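Local coordinates for ribosome biogenesis Nep1 RNA methyltransferase (Archaeoglobus fulgidus, PDB 3O7B), which probably methylates N1 of a specific pseudouridine in 16S ribosomal RNA, using S-adenosyl-L-methionine as methyl donor, during ribosome biogenesis, at residues A[29-41]-A[83-97]. Numbering follows the deposited sequence.
Sequences AFVFLEASLELIP and KRGRPDIVHQCLLLL
R84 and E38 form a side-on, two-bond salt bridge: NE of R84 meets OE2 of E38 at 2.9 Å and NH2 meets OE1 at 2.8 Å. The guanidinium and carboxylate planes lie 19° apart. A lysine in place of R84 would probably lose this paired grip, leaving the buried E38 carboxylate freer to turn. A second salt bridge joins K83 NZ to E34 OE1 (2.6 Å), near the S-adenosylhomocysteine pocket. In S36, chi1 of -167° turns OG toward the 83-86 loop, where it donates to K83 O (2.7 Å) in the carbonyl plane and accepts from R86 N. One water links S36 N, R86 O and V90 N; another bridges E38 OE2 and G85 N. R86, the predicted rRNA-contacting arginine, grips D88 side-on through NE and NH2. Along the helix the contact turns apolar: L97 CD1 sits over the F30 ring, 3.6 Å from its centroid (CH-pi). F32 CE1 meets C93 CB (3.6 Å), its CE2 the L94 and L97 CD2 methyls, its CB V90 CG2. Helix 87-97 runs nearly antiparallel (169°) to strand 29-33, central in the SPOUT-type sheet; L94 and L97 touch strand 105-111, F32 and C93 helix 224-239, L37 and P87 helix 129-142.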
loop_
_atom_site.group_PDB
_atom_site.type_symbol
_atom_site.label_atom_id
_atom_site.label_comp_id
_atom_site.label_asym_id
_atom_site.label_seq_id
_atom_site.Cartn_x
_atom_site.Cartn_y
_atom_site.Cartn_z
ATOM N N ALA A 29 -2.734 -18.730 9.266
ATOM C CA ALA A 29 -1.896 -18.213 8.202
ATOM C C ALA A 29 -2.704 -17.328 7.284
ATOM O O ALA A 29 -3.896 -17.538 7.093
ATOM C CB ALA A 29 -1.292 -19.365 7.381
ATOM N N PHE A 30 -2.022 -16.374 6.660
ATOM C CA PHE A 30 -2.544 -15.642 5.528
ATOM C C PHE A 30 -1.792 -16.069 4.299
ATOM O O PHE A 30 -0.551 -16.173 4.341
ATOM C CB PHE A 30 -2.337 -14.135 5.724
ATOM C CG PHE A 30 -3.320 -13.498 6.652
ATOM C CD1 PHE A 30 -4.341 -12.679 6.149
ATOM C CD2 PHE A 30 -3.217 -13.675 8.039
ATOM C CE1 PHE A 30 -5.239 -12.050 7.009
ATOM C CE2 PHE A 30 -4.138 -13.047 8.906
ATOM C CZ PHE A 30 -5.139 -12.250 8.377
ATOM N N VAL A 31 -2.525 -16.374 3.226
ATOM C CA VAL A 31 -1.939 -16.819 1.985
ATOM C C VAL A 31 -2.414 -15.927 0.856
ATOM O O VAL A 31 -3.621 -15.866 0.568
ATOM C CB VAL A 31 -2.325 -18.304 1.649
ATOM C CG1 VAL A 31 -1.604 -18.780 0.417
ATOM C CG2 VAL A 31 -2.053 -19.202 2.848
ATOM N N PHE A 32 -1.481 -15.246 0.196
ATOM C CA PHE A 32 -1.810 -14.506 -1.009
ATOM C C PHE A 32 -1.700 -15.423 -2.191
ATOM O O PHE A 32 -0.666 -16.073 -2.384
ATOM C CB PHE A 32 -0.933 -13.254 -1.132
ATOM C CG PHE A 32 -1.188 -12.266 -0.023
ATOM C CD1 PHE A 32 -2.372 -11.540 0.006
ATOM C CD2 PHE A 32 -0.268 -12.107 1.022
ATOM C CE1 PHE A 32 -2.660 -10.670 1.066
ATOM C CE2 PHE A 32 -0.546 -11.214 2.081
ATOM C CZ PHE A 32 -1.742 -10.499 2.087
ATOM N N LEU A 33 -2.787 -15.505 -2.946
ATOM C CA LEU A 33 -2.913 -16.482 -4.044
ATOM C C LEU A 33 -2.648 -15.899 -5.399
ATOM O O LEU A 33 -3.077 -14.771 -5.716
ATOM C CB LEU A 33 -4.316 -17.088 -4.042
ATOM C CG LEU A 33 -4.705 -17.922 -2.840
ATOM C CD1 LEU A 33 -6.138 -18.398 -3.039
ATOM C CD2 LEU A 33 -3.759 -19.133 -2.642
ATOM N N GLU A 34 -1.957 -16.672 -6.237
ATOM C CA GLU A 34 -1.681 -16.286 -7.617
ATOM C C GLU A 34 -1.060 -14.889 -7.677
ATOM O O GLU A 34 -1.399 -14.064 -8.541
ATOM C CB GLU A 34 -2.944 -16.388 -8.486
ATOM C CG GLU A 34 -3.414 -17.835 -8.669
ATOM C CD GLU A 34 -4.637 -17.948 -9.532
ATOM O OE1 GLU A 34 -4.922 -17.004 -10.300
ATOM O OE2 GLU A 34 -5.300 -19.008 -9.444
ATOM N N ALA A 35 -0.117 -14.642 -6.768
ATOM C CA ALA A 35 0.544 -13.332 -6.761
ATOM C C ALA A 35 1.296 -13.120 -8.056
ATOM O O ALA A 35 1.939 -14.035 -8.607
ATOM C CB ALA A 35 1.456 -13.189 -5.575
ATOM N N SER A 36 1.210 -11.894 -8.554
ATOM C CA SER A 36 1.715 -11.514 -9.856
ATOM C C SER A 36 3.205 -11.205 -9.735
ATOM O O SER A 36 3.651 -10.045 -9.862
ATOM C CB SER A 36 0.908 -10.305 -10.340
ATOM O OG SER A 36 1.128 -10.038 -11.707
ATOM N N LEU A 37 3.974 -12.261 -9.473
ATOM C CA LEU A 37 5.367 -12.160 -9.090
ATOM C C LEU A 37 6.151 -13.228 -9.843
ATOM O O LEU A 37 6.029 -14.427 -9.559
ATOM C CB LEU A 37 5.437 -12.381 -7.589
ATOM C CG LEU A 37 6.578 -11.952 -6.710
ATOM C CD1 LEU A 37 6.643 -10.434 -6.675
ATOM C CD2 LEU A 37 6.292 -12.500 -5.337
ATOM N N GLU A 38 6.928 -12.784 -10.821
ATOM C CA GLU A 38 7.740 -13.677 -11.646
ATOM C C GLU A 38 8.846 -12.907 -12.340
ATOM O O GLU A 38 8.718 -11.694 -12.581
ATOM C CB GLU A 38 6.863 -14.384 -12.698
ATOM C CG GLU A 38 6.406 -13.506 -13.857
ATOM C CD GLU A 38 5.354 -14.176 -14.705
ATOM O OE1 GLU A 38 5.621 -15.313 -15.160
ATOM O OE2 GLU A 38 4.273 -13.588 -14.909
ATOM N N LEU A 39 9.914 -13.616 -12.691
ATOM C CA LEU A 39 10.952 -13.052 -13.532
ATOM C C LEU A 39 10.483 -12.998 -14.991
ATOM O O LEU A 39 9.527 -13.677 -15.373
ATOM C CB LEU A 39 12.249 -13.859 -13.392
ATOM C CG LEU A 39 12.835 -13.921 -11.979
ATOM C CD1 LEU A 39 14.053 -14.832 -11.938
ATOM C CD2 LEU A 39 13.162 -12.525 -11.463
ATOM N N ILE A 40 11.140 -12.175 -15.796
ATOM C CA ILE A 40 10.738 -12.025 -17.193
ATOM C C ILE A 40 10.779 -13.406 -17.882
ATOM O O ILE A 40 11.824 -14.068 -17.849
ATOM C CB ILE A 40 11.623 -10.983 -17.920
ATOM C CG1 ILE A 40 11.371 -9.578 -17.338
ATOM C CG2 ILE A 40 11.319 -10.975 -19.426
ATOM C CD1 ILE A 40 12.322 -8.495 -17.844
ATOM N N PRO A 41 9.640 -13.857 -18.462
ATOM C CA PRO A 41 9.604 -15.147 -19.157
ATOM C C PRO A 41 10.575 -15.209 -20.331
ATOM O O PRO A 41 10.810 -14.212 -21.021
ATOM C CB PRO A 41 8.157 -15.244 -19.659
ATOM C CG PRO A 41 7.385 -14.365 -18.767
ATOM C CD PRO A 41 8.316 -13.218 -18.467
ATOM N N LYS A 83 -3.297 -11.280 -15.776
ATOM C CA LYS A 83 -2.879 -11.530 -14.386
ATOM C C LYS A 83 -1.448 -11.100 -14.074
ATOM O O LYS A 83 -1.052 -11.086 -12.905
ATOM C CB LYS A 83 -2.992 -13.023 -14.053
ATOM C CG LYS A 83 -4.417 -13.523 -13.992
ATOM C CD LYS A 83 -4.455 -14.949 -13.485
ATOM C CE LYS A 83 -5.876 -15.361 -13.166
ATOM N NZ LYS A 83 -5.951 -16.781 -12.699
ATOM N N ARG A 84 -0.681 -10.750 -15.103
ATOM C CA ARG A 84 0.782 -10.722 -14.994
ATOM C C ARG A 84 1.376 -9.330 -14.902
ATOM O O ARG A 84 0.750 -8.348 -15.317
ATOM C CB ARG A 84 1.402 -11.496 -16.156
ATOM C CG ARG A 84 0.906 -12.922 -16.201
ATOM C CD ARG A 84 1.402 -13.648 -17.440
ATOM N NE ARG A 84 2.670 -14.309 -17.177
ATOM C CZ ARG A 84 3.147 -15.313 -17.899
ATOM N NH1 ARG A 84 2.456 -15.770 -18.938
ATOM N NH2 ARG A 84 4.303 -15.865 -17.574
ATOM N N GLY A 85 2.583 -9.265 -14.345
ATOM C CA GLY A 85 3.370 -8.036 -14.280
ATOM C C GLY A 85 2.914 -7.024 -13.252
ATOM O O GLY A 85 3.182 -5.832 -13.411
ATOM N N ARG A 86 2.289 -7.495 -12.179
ATOM C CA ARG A 86 1.772 -6.572 -11.131
ATOM C C ARG A 86 2.243 -6.882 -9.705
ATOM O O ARG A 86 1.432 -7.147 -8.828
ATOM C CB ARG A 86 0.250 -6.470 -11.221
ATOM C CG ARG A 86 -0.230 -5.880 -12.550
ATOM C CD ARG A 86 0.085 -4.368 -12.684
ATOM N NE ARG A 86 -0.467 -3.645 -11.545
ATOM C CZ ARG A 86 -1.741 -3.302 -11.409
ATOM N NH1 ARG A 86 -2.626 -3.568 -12.357
ATOM N NH2 ARG A 86 -2.132 -2.682 -10.301
ATOM N N PRO A 87 3.563 -6.781 -9.463
ATOM C CA PRO A 87 4.091 -7.062 -8.122
ATOM C C PRO A 87 3.674 -6.012 -7.090
ATOM O O PRO A 87 3.791 -6.273 -5.885
ATOM C CB PRO A 87 5.613 -7.071 -8.322
ATOM C CG PRO A 87 5.852 -6.289 -9.598
ATOM C CD PRO A 87 4.619 -6.443 -10.440
ATOM N N ASP A 88 3.158 -4.874 -7.555
ATOM C CA ASP A 88 2.702 -3.827 -6.626
ATOM C C ASP A 88 1.569 -4.321 -5.746
ATOM O O ASP A 88 1.416 -3.895 -4.590
ATOM C CB ASP A 88 2.229 -2.596 -7.397
ATOM C CG ASP A 88 1.195 -2.937 -8.445
ATOM O OD1 ASP A 88 1.602 -3.563 -9.454
ATOM O OD2 ASP A 88 0.009 -2.583 -8.258
ATOM N N ILE A 89 0.748 -5.233 -6.272
ATOM C CA ILE A 89 -0.420 -5.647 -5.510
ATOM C C ILE A 89 -0.009 -6.402 -4.243
ATOM O O ILE A 89 -0.410 -6.053 -3.119
ATOM C CB ILE A 89 -1.394 -6.495 -6.355
ATOM C CG1 ILE A 89 -1.949 -5.647 -7.496
ATOM C CG2 ILE A 89 -2.518 -7.065 -5.493
ATOM C CD1 ILE A 89 -2.684 -6.464 -8.565
ATOM N N VAL A 90 0.815 -7.433 -4.407
ATOM C CA VAL A 90 1.215 -8.196 -3.240
ATOM C C VAL A 90 2.135 -7.367 -2.322
ATOM O O VAL A 90 2.103 -7.539 -1.113
ATOM C CB VAL A 90 1.824 -9.589 -3.635
ATOM C CG1 VAL A 90 3.205 -9.455 -4.228
ATOM C CG2 VAL A 90 1.833 -10.531 -2.441
ATOM N N HIS A 91 2.907 -6.447 -2.899
ATOM C CA HIS A 91 3.746 -5.541 -2.086
ATOM C C HIS A 91 2.911 -4.838 -1.029
ATOM O O HIS A 91 3.228 -4.897 0.158
ATOM C CB HIS A 91 4.412 -4.509 -2.990
ATOM C CG HIS A 91 5.259 -3.514 -2.253
ATOM N ND1 HIS A 91 5.257 -2.171 -2.568
ATOM C CD2 HIS A 91 6.104 -3.662 -1.206
ATOM C CE1 HIS A 91 6.079 -1.534 -1.753
ATOM N NE2 HIS A 91 6.612 -2.413 -0.921
ATOM N N GLN A 92 1.822 -4.199 -1.467
ATOM C CA GLN A 92 1.070 -3.357 -0.548
ATOM C C GLN A 92 0.314 -4.199 0.456
ATOM O O GLN A 92 0.189 -3.835 1.629
ATOM C CB GLN A 92 0.128 -2.454 -1.343
ATOM C CG GLN A 92 0.888 -1.490 -2.286
ATOM C CD GLN A 92 0.103 -1.044 -3.507
ATOM O OE1 GLN A 92 -1.063 -1.407 -3.693
ATOM N NE2 GLN A 92 0.752 -0.246 -4.360
ATOM N N CYS A 93 -0.194 -5.355 0.017
ATOM C CA CYS A 93 -0.921 -6.213 0.925
ATOM C C CYS A 93 -0.019 -6.764 2.007
ATOM O O CYS A 93 -0.401 -6.829 3.167
ATOM C CB CYS A 93 -1.560 -7.383 0.166
ATOM S SG CYS A 93 -2.908 -6.902 -0.943
ATOM N N LEU A 94 1.192 -7.149 1.609
ATOM C CA LEU A 94 2.161 -7.643 2.590
ATOM C C LEU A 94 2.560 -6.551 3.573
ATOM O O LEU A 94 2.717 -6.811 4.758
ATOM C CB LEU A 94 3.425 -8.153 1.904
ATOM C CG LEU A 94 3.296 -9.523 1.234
ATOM C CD1 LEU A 94 4.489 -9.708 0.316
ATOM C CD2 LEU A 94 3.202 -10.610 2.297
ATOM N N LEU A 95 2.753 -5.324 3.072
ATOM C CA LEU A 95 3.122 -4.242 3.999
ATOM C C LEU A 95 2.074 -4.077 5.078
ATOM O O LEU A 95 2.380 -4.037 6.263
ATOM C CB LEU A 95 3.324 -2.917 3.264
ATOM C CG LEU A 95 4.564 -2.771 2.393
ATOM C CD1 LEU A 95 4.598 -1.355 1.799
ATOM C CD2 LEU A 95 5.842 -3.083 3.161
ATOM N N LEU A 96 0.810 -3.993 4.677
ATOM C CA LEU A 96 -0.252 -3.795 5.642
ATOM C C LEU A 96 -0.335 -4.957 6.626
ATOM O O LEU A 96 -0.422 -4.765 7.831
ATOM C CB LEU A 96 -1.590 -3.602 4.941
ATOM C CG LEU A 96 -2.810 -3.554 5.853
ATOM C CD1 LEU A 96 -2.644 -2.476 6.962
ATOM C CD2 LEU A 96 -4.020 -3.279 5.027
ATOM N N LEU A 97 -0.361 -6.173 6.088
ATOM C CA LEU A 97 -0.504 -7.334 6.940
ATOM C C LEU A 97 0.622 -7.423 7.978
ATOM O O LEU A 97 0.369 -7.641 9.169
ATOM C CB LEU A 97 -0.528 -8.596 6.062
ATOM C CG LEU A 97 -0.801 -9.865 6.862
ATOM C CD1 LEU A 97 -2.213 -9.870 7.476
ATOM C CD2 LEU A 97 -0.622 -11.068 5.968
HETATM O O HOH W 1 0.922 -9.145 -6.951
HETATM O O HOH W 2 3.703 -11.527 -13.168
#